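Local coordinates for protein acyl-coenzyme A oxidase (Caenorhabditis elegans, PDB 5K3J) that catalyses the FAD-dependent desaturation of CoA-linked ascaroside side chains, with oxygen as electron acceptor, in the first step of the peroxisomal beta-oxidation that makes pheromones, at residues L176-P179 / A183-W186; G145-T150 / P213-V218; K331-D334 / Q338-R341. All coordinates share one frame; numbering follows the deposited sequence.

Contact 1: L176-P179 / A183-W186; sequences LHTP and ALKW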
loop_
_atom_site.group_PDB
_atom_site.type_symbol
_atom_site.label_atom_id
_atom_site.label_comp_id
_atom_site.label_asym_id
_atom_site.label_seq_id
_atom_site.Cartn_x
_atom_site.Cartn_y
_atom_site.Cartn_z
ATOM N N LEU A 176 15.558 -28.125 -24.303
ATOM C CA LEU A 176 14.761 -27.307 -23.394
ATOM C C LEU A 176 13.536 -26.790 -24.125
ATOM O O LEU A 176 13.667 -26.110 -25.139
ATOM C CB LEU A 176 15.589 -26.139 -22.848
ATOM C CG LEU A 176 16.479 -26.344 -21.620
ATOM C CD1 LEU A 176 17.167 -27.694 -21.649
ATOM C CD2 LEU A 176 17.506 -25.235 -21.578
ATOM N N HIS A 177 12.345 -27.109 -23.622
ATOM C CA HIS A 177 11.128 -26.730 -24.332
ATOM C C HIS A 177 10.083 -26.003 -23.489
ATOM O O HIS A 177 9.830 -26.355 -22.334
ATOM C CB HIS A 177 10.481 -27.964 -24.964
ATOM C CG HIS A 177 9.492 -27.630 -26.030
ATOM N ND1 HIS A 177 9.800 -26.799 -27.086
ATOM C CD2 HIS A 177 8.199 -27.988 -26.194
ATOM C CE1 HIS A 177 8.739 -26.669 -27.860
ATOM N NE2 HIS A 177 7.754 -27.380 -27.342
ATOM N N THR A 178 9.488 -24.981 -24.095
ATOM C CA THR A 178 8.308 -24.323 -23.563
ATOM C C THR A 178 7.087 -24.787 -24.365
ATOM O O THR A 178 6.792 -24.235 -25.427
ATOM C CB THR A 178 8.439 -22.792 -23.632
ATOM O OG1 THR A 178 9.649 -22.383 -22.981
ATOM C CG2 THR A 178 7.257 -22.130 -22.963
ATOM N N PRO A 179 6.386 -25.818 -23.868
ATOM C CA PRO A 179 5.269 -26.425 -24.602
ATOM C C PRO A 179 4.039 -25.535 -24.672
ATOM O O PRO A 179 3.448 -25.404 -25.741
ATOM C CB PRO A 179 4.969 -27.686 -23.797
ATOM C CG PRO A 179 5.410 -27.359 -22.419
ATOM C CD PRO A 179 6.633 -26.498 -22.586
ATOM N N ALA A 183 3.619 -22.149 -19.849
ATOM C CA ALA A 183 4.947 -22.692 -19.580
ATOM C C ALA A 183 6.022 -21.627 -19.754
ATOM O O ALA A 183 7.154 -21.801 -19.293
ATOM C CB ALA A 183 5.236 -23.874 -20.481
ATOM N N LEU A 184 5.670 -20.539 -20.438
ATOM C CA LEU A 184 6.560 -19.399 -20.607
ATOM C C LEU A 184 7.092 -18.938 -19.265
ATOM O O LEU A 184 6.321 -18.744 -18.328
ATOM C CB LEU A 184 5.834 -18.234 -21.287
ATOM C CG LEU A 184 5.452 -18.283 -22.767
ATOM C CD1 LEU A 184 4.554 -17.104 -23.117
ATOM C CD2 LEU A 184 6.682 -18.271 -23.628
ATOM N N LYS A 185 8.407 -18.773 -19.170
ATOM C CA LYS A 185 8.987 -18.087 -18.026
ATOM C C LYS A 185 8.355 -16.707 -17.953
ATOM O O LYS A 185 8.047 -16.107 -18.977
ATOM C CB LYS A 185 10.508 -17.986 -18.144
ATOM C CG LYS A 185 11.213 -19.330 -18.105
ATOM C CD LYS A 185 10.666 -20.181 -16.972
ATOM C CE LYS A 185 11.454 -21.467 -16.794
ATOM N NZ LYS A 185 10.890 -22.291 -15.689
ATOM N N TRP A 186 8.134 -16.210 -16.747
ATOM C CA TRP A 186 7.392 -14.970 -16.580
ATOM C C TRP A 186 7.763 -14.366 -15.236
ATOM O O TRP A 186 7.593 -15.026 -14.212
ATOM C CB TRP A 186 5.884 -15.239 -16.675
ATOM C CG TRP A 186 5.030 -14.037 -17.000
ATOM C CD1 TRP A 186 4.661 -13.042 -16.144
ATOM C CD2 TRP A 186 4.413 -13.736 -18.260
ATOM N NE1 TRP A 186 3.866 -12.127 -16.793
ATOM C CE2 TRP A 186 3.696 -12.528 -18.092
ATOM C CE3 TRP A 186 4.399 -14.351 -19.513
ATOM C CZ2 TRP A 186 2.980 -11.938 -19.127
ATOM C CZ3 TRP A 186 3.685 -13.759 -20.540
ATOM C CH2 TRP A 186 2.988 -12.566 -20.340
#

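Contact 2: G145-T150 / P213-V218; sequences GCYAQT and PHFFMV. With FAD (flavin-adenine dinucleotide), chain C.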
loop_
_atom_site.group_PDB
_atom_site.type_symbol
_atom_site.label_atom_id
_atom_site.label_comp_id
_atom_site.label_asym_id
_atom_site.label_seq_id
_atom_site.Cartn_x
_atom_site.Cartn_y
_atom_site.Cartn_z
ATOM N N GLY A 145 23.085 -11.636 -16.788
ATOM C CA GLY A 145 22.332 -12.848 -16.524
ATOM C C GLY A 145 21.007 -12.608 -15.831
ATOM O O GLY A 145 20.575 -11.462 -15.686
ATOM N N CYS A 146 20.357 -13.697 -15.420
ATOM C CA CYS A 146 19.118 -13.630 -14.648
ATOM C C CYS A 146 18.707 -14.993 -14.098
ATOM O O CYS A 146 19.192 -16.034 -14.534
ATOM C CB CYS A 146 17.974 -13.064 -15.494
ATOM S SG CYS A 146 17.401 -14.126 -16.842
ATOM N N TYR A 147 17.785 -14.962 -13.142
ATOM C CA TYR A 147 17.218 -16.160 -12.527
ATOM C C TYR A 147 15.835 -16.442 -13.128
ATOM O O TYR A 147 14.840 -15.854 -12.709
ATOM C CB TYR A 147 17.139 -15.960 -11.008
ATOM C CG TYR A 147 16.750 -17.166 -10.173
ATOM C CD1 TYR A 147 17.709 -18.076 -9.736
ATOM C CD2 TYR A 147 15.431 -17.372 -9.784
ATOM C CE1 TYR A 147 17.359 -19.167 -8.959
ATOM C CE2 TYR A 147 15.078 -18.466 -9.009
ATOM C CZ TYR A 147 16.045 -19.354 -8.600
ATOM O OH TYR A 147 15.683 -20.434 -7.829
ATOM N N ALA A 148 15.780 -17.333 -14.116
ATOM C CA ALA A 148 14.547 -17.589 -14.858
ATOM C C ALA A 148 13.815 -18.828 -14.345
ATOM O O ALA A 148 13.989 -19.927 -14.868
ATOM C CB ALA A 148 14.847 -17.728 -16.340
ATOM N N GLN A 149 12.988 -18.639 -13.322
ATOM C CA GLN A 149 12.311 -19.753 -12.666
ATOM C C GLN A 149 10.799 -19.705 -12.865
ATOM O O GLN A 149 10.213 -20.609 -13.469
ATOM C CB GLN A 149 12.640 -19.758 -11.172
ATOM C CG GLN A 149 12.052 -20.921 -10.390
ATOM C CD GLN A 149 12.590 -20.997 -8.974
ATOM O OE1 GLN A 149 13.651 -21.572 -8.733
ATOM N NE2 GLN A 149 11.861 -20.418 -8.031
ATOM N N THR A 150 10.176 -18.650 -12.345
ATOM C CA THR A 150 8.726 -18.501 -12.393
ATOM C C THR A 150 8.191 -18.535 -13.817
ATOM O O THR A 150 8.745 -17.903 -14.717
ATOM C CB THR A 150 8.281 -17.184 -11.720
ATOM O OG1 THR A 150 8.748 -17.160 -10.366
ATOM C CG2 THR A 150 6.755 -17.044 -11.728
ATOM N N PRO A 213 12.986 -30.107 -10.707
ATOM C CA PRO A 213 13.545 -28.892 -11.314
ATOM C C PRO A 213 15.066 -28.781 -11.150
ATOM O O PRO A 213 15.582 -29.062 -10.068
ATOM C CB PRO A 213 12.832 -27.774 -10.557
ATOM C CG PRO A 213 12.503 -28.379 -9.234
ATOM C CD PRO A 213 12.164 -29.804 -9.522
ATOM N N HIS A 214 15.765 -28.379 -12.210
ATOM C CA HIS A 214 17.217 -28.216 -12.170
ATOM C C HIS A 214 17.648 -26.920 -12.856
ATOM O O HIS A 214 16.825 -26.232 -13.453
ATOM C CB HIS A 214 17.905 -29.413 -12.828
ATOM C CG HIS A 214 17.885 -30.657 -11.995
ATOM N ND1 HIS A 214 16.716 -31.288 -11.628
ATOM C CD2 HIS A 214 18.892 -31.383 -11.454
ATOM C CE1 HIS A 214 17.004 -32.349 -10.894
ATOM N NE2 HIS A 214 18.317 -32.430 -10.776
ATOM N N PHE A 215 18.933 -26.587 -12.769
ATOM C CA PHE A 215 19.436 -25.340 -13.341
ATOM C C PHE A 215 20.213 -25.568 -14.636
ATOM O O PHE A 215 21.123 -26.390 -14.689
ATOM C CB PHE A 215 20.312 -24.605 -12.328
ATOM C CG PHE A 215 19.543 -24.008 -11.191
ATOM C CD1 PHE A 215 18.948 -22.763 -11.315
ATOM C CD2 PHE A 215 19.414 -24.694 -9.996
ATOM C CE1 PHE A 215 18.238 -22.216 -10.265
ATOM C CE2 PHE A 215 18.708 -24.155 -8.947
ATOM C CZ PHE A 215 18.116 -22.908 -9.082
ATOM N N PHE A 216 19.840 -24.829 -15.675
ATOM C CA PHE A 216 20.506 -24.921 -16.968
ATOM C C PHE A 216 20.922 -23.537 -17.447
ATOM O O PHE A 216 20.090 -22.641 -17.585
ATOM C CB PHE A 216 19.599 -25.584 -18.014
ATOM C CG PHE A 216 19.112 -26.941 -17.620
ATOM C CD1 PHE A 216 18.030 -27.074 -16.772
ATOM C CD2 PHE A 216 19.724 -28.080 -18.110
ATOM C CE1 PHE A 216 17.578 -28.311 -16.407
ATOM C CE2 PHE A 216 19.272 -29.325 -17.749
ATOM C CZ PHE A 216 18.203 -29.443 -16.893
ATOM N N MET A 217 22.216 -23.367 -17.690
ATOM C CA MET A 217 22.713 -22.151 -18.313
ATOM C C MET A 217 22.243 -22.081 -19.755
ATOM O O MET A 217 22.432 -23.022 -20.522
ATOM C CB MET A 217 24.241 -22.092 -18.252
ATOM C CG MET A 217 24.840 -20.878 -18.935
ATOM S SD MET A 217 24.343 -19.325 -18.163
ATOM C CE MET A 217 25.146 -19.480 -16.573
ATOM N N VAL A 218 21.615 -20.968 -20.114
ATOM C CA VAL A 218 21.160 -20.770 -21.477
ATOM C C VAL A 218 21.617 -19.421 -21.999
ATOM O O VAL A 218 21.347 -18.394 -21.379
ATOM C CB VAL A 218 19.625 -20.859 -21.572
ATOM C CG1 VAL A 218 19.172 -20.782 -23.029
ATOM C CG2 VAL A 218 19.132 -22.129 -20.914
HETATM P PA FAD C . 0.603 -17.555 -6.557
HETATM O O1A FAD C . 0.937 -18.978 -6.074
HETATM O O2A FAD C . -0.054 -17.606 -7.910
HETATM O O5B FAD C . -0.401 -16.817 -5.525
HETATM C C5B FAD C . -1.809 -16.794 -5.813
HETATM C C4B FAD C . -2.603 -16.898 -4.472
HETATM O O4B FAD C . -2.774 -18.159 -4.165
HETATM C C3B FAD C . -1.778 -16.301 -3.320
HETATM O O3B FAD C . -2.593 -15.725 -2.426
HETATM C C2B FAD C . -1.080 -17.541 -2.692
HETATM O O2B FAD C . -0.744 -17.279 -1.259
HETATM C C1B FAD C . -1.981 -18.449 -2.791
HETATM N N9A FAD C . -1.396 -19.759 -2.829
HETATM C C8A FAD C . -0.650 -20.308 -3.806
HETATM N N7A FAD C . -0.310 -21.559 -3.418
HETATM C C5A FAD C . -0.853 -21.785 -2.187
HETATM C C6A FAD C . -0.819 -22.887 -1.334
HETATM N N6A FAD C . -0.229 -24.182 -1.388
HETATM N N1A FAD C . -1.451 -22.838 -0.158
HETATM C C2A FAD C . -2.129 -21.710 0.208
HETATM N N3A FAD C . -2.165 -20.633 -0.621
HETATM C C4A FAD C . -1.521 -20.682 -1.821
HETATM N N1 FAD C . 10.597 -15.001 -10.596
HETATM C C2 FAD C . 11.880 -15.479 -11.114
HETATM O O2 FAD C . 12.020 -16.643 -11.436
HETATM N N3 FAD C . 13.014 -14.565 -11.251
HETATM C C4 FAD C . 12.869 -13.211 -10.877
HETATM O O4 FAD C . 13.836 -12.427 -10.999
HETATM C C4X FAD C . 11.560 -12.719 -10.352
HETATM N N5 FAD C . 11.407 -11.330 -9.975
HETATM C C5X FAD C . 10.133 -10.845 -9.456
HETATM C C6 FAD C . 9.993 -9.496 -9.089
HETATM C C7 FAD C . 8.765 -9.019 -8.590
HETATM C C7M FAD C . 8.875 -7.524 -8.269
HETATM C C8 FAD C . 7.676 -9.883 -8.454
HETATM C C8M FAD C . 6.317 -9.459 -7.927
HETATM C C9 FAD C . 7.807 -11.238 -8.821
HETATM C C9A FAD C . 9.033 -11.726 -9.321
HETATM N N10 FAD C . 9.176 -13.151 -9.705
HETATM C C10 FAD C . 10.438 -13.626 -10.216
HETATM C "C1'" FAD C . 8.033 -14.094 -9.572
HETATM C "C2'" FAD C . 7.856 -14.489 -8.098
HETATM O "O2'" FAD C . 8.872 -15.353 -7.722
HETATM C "C3'" FAD C . 6.531 -15.172 -7.897
HETATM O "O3'" FAD C . 5.515 -14.333 -8.370
HETATM C "C4'" FAD C . 6.319 -15.425 -6.428
HETATM O "O4'" FAD C . 7.157 -16.485 -6.018
HETATM C "C5'" FAD C . 4.866 -15.779 -6.172
HETATM O "O5'" FAD C . 4.506 -16.913 -6.967
HETATM P P FAD C . 3.095 -16.877 -7.725
HETATM O O1P FAD C . 3.107 -15.689 -8.695
HETATM O O2P FAD C . 2.867 -18.159 -8.464
HETATM O O3P FAD C . 1.949 -16.687 -6.648
#

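Contact 3: K331-D334 / Q338-R341; sequences KVLD and QQHR. With FAD (flavin-adenine dinucleotide), chain G.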
loop_
_atom_site.group_PDB
_atom_site.type_symbol
_atom_site.label_atom_id
_atom_site.label_comp_id
_atom_site.label_asym_id
_atom_site.label_seq_id
_atom_site.Cartn_x
_atom_site.Cartn_y
_atom_site.Cartn_z
ATOM N N LYS A 331 5.129 21.872 15.840
ATOM C CA LYS A 331 5.624 20.809 14.973
ATOM C C LYS A 331 4.748 19.564 15.134
ATOM O O LYS A 331 4.428 19.166 16.255
ATOM C CB LYS A 331 7.082 20.481 15.297
ATOM C CG LYS A 331 8.060 21.639 15.090
ATOM C CD LYS A 331 9.486 21.210 15.410
ATOM C CE LYS A 331 10.483 22.335 15.199
ATOM N NZ LYS A 331 11.877 21.857 15.401
ATOM N N VAL A 332 4.364 18.952 14.016
ATOM C CA VAL A 332 3.435 17.824 14.044
ATOM C C VAL A 332 4.054 16.593 14.691
ATOM O O VAL A 332 3.343 15.687 15.118
ATOM C CB VAL A 332 2.947 17.457 12.628
ATOM C CG1 VAL A 332 2.008 18.530 12.096
ATOM C CG2 VAL A 332 4.130 17.248 11.697
ATOM N N LEU A 333 5.380 16.572 14.774
ATOM C CA LEU A 333 6.079 15.475 15.428
ATOM C C LEU A 333 5.809 15.470 16.932
ATOM O O LEU A 333 6.034 14.470 17.605
ATOM C CB LEU A 333 7.586 15.561 15.154
ATOM C CG LEU A 333 8.487 14.445 15.698
ATOM C CD1 LEU A 333 7.998 13.076 15.240
ATOM C CD2 LEU A 333 9.936 14.676 15.290
ATOM N N ASP A 334 5.313 16.585 17.458
ATOM C CA ASP A 334 5.042 16.687 18.889
ATOM C C ASP A 334 3.766 15.946 19.280
ATOM O O ASP A 334 3.623 15.498 20.420
ATOM C CB ASP A 334 4.948 18.153 19.316
ATOM C CG ASP A 334 6.310 18.807 19.447
ATOM O OD1 ASP A 334 7.317 18.069 19.486
ATOM O OD2 ASP A 334 6.377 20.051 19.521
ATOM N N GLN A 338 1.252 11.072 15.972
ATOM C CA GLN A 338 2.351 11.150 15.017
ATOM C C GLN A 338 3.593 10.418 15.508
ATOM O O GLN A 338 4.284 9.769 14.723
ATOM C CB GLN A 338 2.692 12.608 14.720
ATOM C CG GLN A 338 2.158 13.110 13.391
ATOM C CD GLN A 338 3.231 13.179 12.316
ATOM O OE1 GLN A 338 4.423 13.282 12.613
ATOM N NE2 GLN A 338 2.811 13.117 11.058
ATOM N N GLN A 339 3.881 10.538 16.801
ATOM C CA GLN A 339 4.954 9.771 17.425
ATOM C C GLN A 339 4.579 8.292 17.469
ATOM O O GLN A 339 5.439 7.416 17.423
ATOM C CB GLN A 339 5.242 10.283 18.838
ATOM C CG GLN A 339 5.765 11.709 18.887
ATOM C CD GLN A 339 6.066 12.180 20.298
ATOM O OE1 GLN A 339 6.122 11.379 21.230
ATOM N NE2 GLN A 339 6.257 13.486 20.462
ATOM N N HIS A 340 3.281 8.028 17.542
ATOM C CA HIS A 340 2.763 6.670 17.627
ATOM C C HIS A 340 2.744 5.971 16.268
ATOM O O HIS A 340 2.889 4.749 16.184
ATOM C CB HIS A 340 1.358 6.693 18.220
ATOM C CG HIS A 340 0.682 5.362 18.220
ATOM N ND1 HIS A 340 1.254 4.238 18.774
ATOM C CD2 HIS A 340 -0.522 4.975 17.738
ATOM C CE1 HIS A 340 0.433 3.214 18.631
ATOM N NE2 HIS A 340 -0.653 3.635 18.008
ATOM N N ARG A 341 2.549 6.748 15.207
ATOM C CA ARG A 341 2.458 6.184 13.865
ATOM C C ARG A 341 3.825 6.172 13.187
ATOM O O ARG A 341 3.956 5.742 12.041
ATOM C CB ARG A 341 1.445 6.965 13.021
ATOM C CG ARG A 341 1.979 8.239 12.381
ATOM C CD ARG A 341 0.843 9.081 11.815
ATOM N NE ARG A 341 -0.178 8.249 11.189
ATOM C CZ ARG A 341 -1.224 8.716 10.518
ATOM N NH1 ARG A 341 -1.398 10.024 10.372
ATOM N NH2 ARG A 341 -2.097 7.867 9.990
HETATM P PA FAD G . -1.363 17.761 7.959
HETATM O O1A FAD G . -2.491 18.604 8.559
HETATM O O2A FAD G . -0.139 18.607 7.769
HETATM O O5B FAD G . -1.020 16.536 8.955
HETATM C C5B FAD G . 0.151 15.746 8.689
HETATM C C4B FAD G . 0.458 14.891 9.955
HETATM O O4B FAD G . 0.366 15.637 11.019
HETATM C C3B FAD G . -0.597 13.791 10.117
HETATM O O3B FAD G . -0.025 12.670 10.573
HETATM C C2B FAD G . -1.581 14.356 11.182
HETATM O O2B FAD G . -2.181 13.233 11.974
HETATM C C1B FAD G . -0.830 15.074 11.935
HETATM N N9A FAD G . -1.567 16.169 12.488
HETATM C C8A FAD G . -1.722 17.391 11.946
HETATM N N7A FAD G . -2.486 18.126 12.793
HETATM C C5A FAD G . -2.801 17.343 13.866
HETATM C C6A FAD G . -3.550 17.593 15.010
HETATM N N6A FAD G . -4.266 18.716 15.516
HETATM N N1A FAD G . -3.709 16.637 15.925
HETATM C C2A FAD G . -3.137 15.413 15.740
HETATM N N3A FAD G . -2.404 15.166 14.621
HETATM C C4A FAD G . -2.240 16.142 13.685
HETATM N N1 FAD G . -7.333 20.280 -0.983
HETATM C C2 FAD G . -8.255 21.229 -1.600
HETATM O O2 FAD G . -8.481 22.292 -1.060
HETATM N N3 FAD G . -8.910 20.901 -2.869
HETATM C C4 FAD G . -8.649 19.664 -3.499
HETATM O O4 FAD G . -9.207 19.385 -4.580
HETATM C C4X FAD G . -7.710 18.694 -2.873
HETATM N N5 FAD G . -7.439 17.428 -3.512
HETATM C C5X FAD G . -6.516 16.479 -2.895
HETATM C C6 FAD G . -6.256 15.248 -3.520
HETATM C C7 FAD G . -5.367 14.331 -2.926
HETATM C C7M FAD G . -5.242 13.069 -3.786
HETATM C C8 FAD G . -4.741 14.643 -1.715
HETATM C C8M FAD G . -3.768 13.723 -0.998
HETATM C C9 FAD G . -4.997 15.877 -1.082
HETATM C C9A FAD G . -5.885 16.795 -1.670
HETATM N N10 FAD G . -6.161 18.088 -1.012
HETATM C C10 FAD G . -7.065 19.022 -1.619
HETATM C "C1'" FAD G . -5.502 18.436 0.266
HETATM C "C2'" FAD G . -6.123 17.667 1.428
HETATM O "O2'" FAD G . -7.444 18.053 1.583
HETATM C "C3'" FAD G . -5.352 18.003 2.674
HETATM O "O3'" FAD G . -3.998 17.682 2.479
HETATM C "C4'" FAD G . -5.888 17.220 3.843
HETATM O "O4'" FAD G . -7.217 17.614 4.098
HETATM C "C5'" FAD G . -5.028 17.504 5.055
HETATM O "O5'" FAD G . -3.671 17.259 4.715
HETATM P P FAD G . -2.508 18.087 5.437
HETATM O O1P FAD G . -1.457 18.489 4.397
HETATM O O2P FAD G . -3.067 19.315 6.079
HETATM O O3P FAD G . -1.841 17.189 6.548
#

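Contact 1: L176-P179 / A183-W186
Lys185 NZ, held by the carboxylate of Glu151 in a salt bridge and by the carbonyls of Gln149 and Val201, belongs to the residue that begins strand 185-189, directly after Ala183 and Leu184, the two residues on which Thr178 packs. The motif is a loop connection between two beta-sheets of the acyl-CoA oxidase beta domain: strand 173-177 leaves one sheet, and strand 185-189 enters the other. The loop closes most tightly where the CA atoms of Thr178 and Ala183 are 5.5 Å apart.

Threonine suits this place because its two branches do different work. Its OG1 lies beside its own backbone N (chi1 -54°) and takes a hydrogen bond from Leu253 N. The same torsion sends CG2 into the loop, over the Ala183-Leu184 peptide. This methyl is 3.4 Å from Leu184 N and 3.5 Å from Ala183 C, so it covers a peptide group as much as a side chain. The backbone of Leu184 is itself hydrogen-bonded to that of Leu152.

Leu184 starts out pointing away from segment 176-179, yet its CD2 bends back to 4.0 Å from Thr178 CG2. Its side chain also packs on Phe631 of the second subunit, which makes a branched apolar residue useful at this join.

Pro179 is exposed and takes part mainly through its ring carbons, a rigid residue well placed to turn the chain out of its strand. Alanine is small enough to fit under both neighbours: Ala183 CB lies 3.6 Å from Pro179 CD and 3.6 Å from Thr178 CG2.

Contact 2: G145-T150 / P213-V218
Tyr147 meets Phe215 ring to ring between strand 147-148 and strand 210-219, a buried contact in the beta domain, beside the flavin. CB carries CG anti to the backbone N (chi1 -172°), beside the carbonyl carbon. One flank of the ring, CD2, passes 3.9 Å from FAD O2, and flavin N3 lies in the ring plane at its edge. The other flank carries the protein contact: Tyr147 CE1 comes to 3.4 Å from Phe215 CE1, striking the phenylalanine at its edge. The planes are inclined at 50°, an oblique pairing. At the tip, Tyr147 OH approaches Phe215 CZ at 3.7 Å and donates to Gln149 OE1, at a modelled length too short to be trusted. With an alanine here, a gap would probably open at the edge of Phe215 and beside flavin O2, leaving the phenylalanine without its aromatic neighbour.

The backbone serves the cofactor. Tyr147 O accepts from FAD N3 at 2.7 Å, while flavin O2 is gripped twice, by Gln149 N and by Thr150 N, the latter at 2.9 Å and 166°. Thr150 OG1 donates to FAD N1, a task a hydroxyl can do. Both Tyr147 and Gln149 also touch the ascaroside-CoA. Three donors gathered at N1 and O2 would probably draw electron density there and help stabilise the reduced flavin.

Contact 3: K331-D334 / Q338-R341
Gln339 NE2 donates to Leu333 O at 3.0 Å (152° at the hydrogen), on a carbonyl lone pair and almost in the plane of its own amide. An extended glutamine has the reach to join the helix to the preceding loop in this way. A second set of hydrogen bonds goes to the cofactor. On the ribose, FAD O3B accepts from two residues: Gln338 NE2 at 2.9 Å, nearly straight at 173°, and Arg341 NH1 at 3.0 Å, with the hydroxyl at the guanidinium edge. Gln338 bends at chi2 (-102°) to bring its amide there, and its OE1 is held by Ser315; Arg341 NE pairs with Gln402.

Van der Waals packing completes the contact: Val332 CG1, a compact branch beside the sugar, lies 3.5 Å from the ribose oxygen FAD O4B, and Gln338 CB rests against Val332 O.

The charged Asp334 turns to Arg598, and His340 NE2 is hydrogen-bonded to ATP. Segment 331-334 belongs to the loop after helix 287-315, segment 338-341 to helix 336-340; Leu594 and Glu595 of helix 581-597 touch Gln339, and Met436 of the second subunit packs on Arg341.

Contacts 2 and 3 are buried, whereas contact 1 is only partly so, with an exposed proline at its margin. Contacts 1 and 2 adjoin in the beta domain, their centres 11 Å apart: both reach the same sheet, and Trp186 N is probably hydrogen-bonded to Thr150 O (2.7 Å). Contact 3 lies among helices across the chain's centre, its centre about 52 Å from that of contact 1 and about 48 Å from that of contact 2. Chemistry follows place: methyl packing at the loop of contact 1, an oblique aromatic pair and flavin-binding backbone in contact 2, amide and guanidinium groups on a ribose in contact 3. Contacts 2 and 3 serve different FADs, each shared between the two subunits.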